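PDB 2DT4: hypothetical protein PH0802 from Pyrococcus horikoshii, which is of unknown function but belongs to the plant- and prokaryote-conserved (PPC) domain family and assembles as a trimer. Local coordinates for residues A[19-22]-A[23-26]. Sequence-based numbering, arbitrary orientation.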
# COMPACT_ATOMS: atom_id res chain seq x y z
N GLY A 19 -4.42 -21.63 -4.93
CA GLY A 19 -5.26 -21.98 -6.06
C GLY A 19 -6.51 -21.17 -6.29
O GLY A 19 -7.12 -21.28 -7.38
N GLU A 20 -6.86 -20.30 -5.33
CA GLU A 20 -8.01 -19.43 -5.57
C GLU A 20 -7.57 -18.40 -6.58
O GLU A 20 -6.37 -18.02 -6.60
CB GLU A 20 -8.42 -18.70 -4.28
CG GLU A 20 -9.15 -19.60 -3.31
CD GLU A 20 -10.68 -19.62 -3.50
OE1 GLU A 20 -11.25 -18.92 -4.35
OE2 GLU A 20 -11.33 -20.36 -2.73
N GLU A 21 -8.55 -17.81 -7.25
CA GLU A 21 -8.27 -16.64 -8.09
C GLU A 21 -8.56 -15.50 -7.12
O GLU A 21 -9.62 -15.46 -6.49
CB GLU A 21 -9.15 -16.54 -9.33
CG GLU A 21 -8.71 -15.45 -10.31
CD GLU A 21 -9.06 -14.08 -9.84
OE1 GLU A 21 -10.26 -13.83 -9.58
OE2 GLU A 21 -8.15 -13.22 -9.77
N LEU A 22 -7.53 -14.66 -6.93
CA LEU A 22 -7.63 -13.64 -5.88
C LEU A 22 -8.86 -12.72 -5.87
O LEU A 22 -9.48 -12.50 -4.82
CB LEU A 22 -6.33 -12.83 -5.89
CG LEU A 22 -6.17 -11.81 -4.76
CD1 LEU A 22 -6.30 -12.49 -3.41
CD2 LEU A 22 -4.82 -11.09 -4.90
N LEU A 23 -9.18 -12.12 -7.02
CA LEU A 23 -10.32 -11.20 -7.10
C LEU A 23 -11.62 -11.93 -6.79
O LEU A 23 -12.46 -11.43 -6.03
CB LEU A 23 -10.43 -10.45 -8.45
CG LEU A 23 -9.27 -9.51 -8.77
CD1 LEU A 23 -9.40 -9.04 -10.20
CD2 LEU A 23 -9.23 -8.32 -7.82
N THR A 24 -11.73 -13.14 -7.32
CA THR A 24 -12.90 -13.98 -7.10
C THR A 24 -13.06 -14.28 -5.64
O THR A 24 -14.15 -14.13 -5.10
CB THR A 24 -12.77 -15.25 -7.94
OG1 THR A 24 -12.75 -14.89 -9.33
CG2 THR A 24 -14.01 -16.14 -7.78
N TYR A 25 -11.98 -14.67 -4.96
CA TYR A 25 -12.07 -15.00 -3.55
C TYR A 25 -12.51 -13.79 -2.74
O TYR A 25 -13.36 -13.88 -1.89
CB TYR A 25 -10.73 -15.52 -3.03
CG TYR A 25 -10.69 -15.79 -1.54
CD1 TYR A 25 -10.86 -17.07 -1.03
CD2 TYR A 25 -10.51 -14.75 -0.64
CE1 TYR A 25 -10.82 -17.30 0.33
CE2 TYR A 25 -10.47 -14.97 0.71
CZ TYR A 25 -10.63 -16.24 1.19
OH TYR A 25 -10.56 -16.46 2.53
N ILE A 26 -11.93 -12.62 -3.02
CA ILE A 26 -12.24 -11.46 -2.21
C ILE A 26 -13.72 -11.12 -2.41
O ILE A 26 -14.40 -10.83 -1.44
CB ILE A 26 -11.30 -10.24 -2.51
CG1 ILE A 26 -9.86 -10.56 -2.07
CG2 ILE A 26 -11.81 -8.99 -1.77
CD1 ILE A 26 -8.87 -9.64 -2.64
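Glu21 folds its side chain over the first turn of the helix that Leu22 begins, an N-cap in which a glutamate carboxylate does the capping. Glu21 CB lies 4.0 Å from Thr24 OG1, and CG passes the same hydroxyl slightly farther off. CG is anti to the backbone N (chi1 -171°), and a bend at chi2 of -76° then curls the carboxylate back over the amides of Leu23 and Thr24. OE1 takes two donors: Thr24 OG1, 2.7 Å from Glu21 OE1, comes in on the anti lone pair, whereas Thr24 N, 2.8 Å from the same oxygen, approaches from above the carboxylate plane. Glu21 OE2 receives Leu23 N at 3.1 Å, likewise from out of the plane, and also accepts from Gly109 N. Three donors of the helix start thus grip one acid, and the N-H groups converging on it at the helix N-terminus would probably favour its charged form. Below the cap the regular helical bonds set in, Tyr25 N to Glu21 O (2.9 Å) and Ile26 N to Leu22 O (3.0 Å). Glu20 meets the Tyr25 ring at its edge, Glu20 CD lying 3.6 Å from Tyr25 CD1 with the carboxylate and ring planes 77° apart. Leu22 and Ile26 run side by side, their CD1 atoms 3.9 Å apart. Gly19 and Glu20 of the loop bond by their backbones to Val111 of strand 106-111, and Leu22 to Gly109; Leu23 and Ile26 pack on Val88 of strand 85-95, Leu22 and Tyr25 on Val16 of strand 5-16, and Tyr25 OH reaches Leu141 O of the second subunit, tying the helix start to the trimer interface.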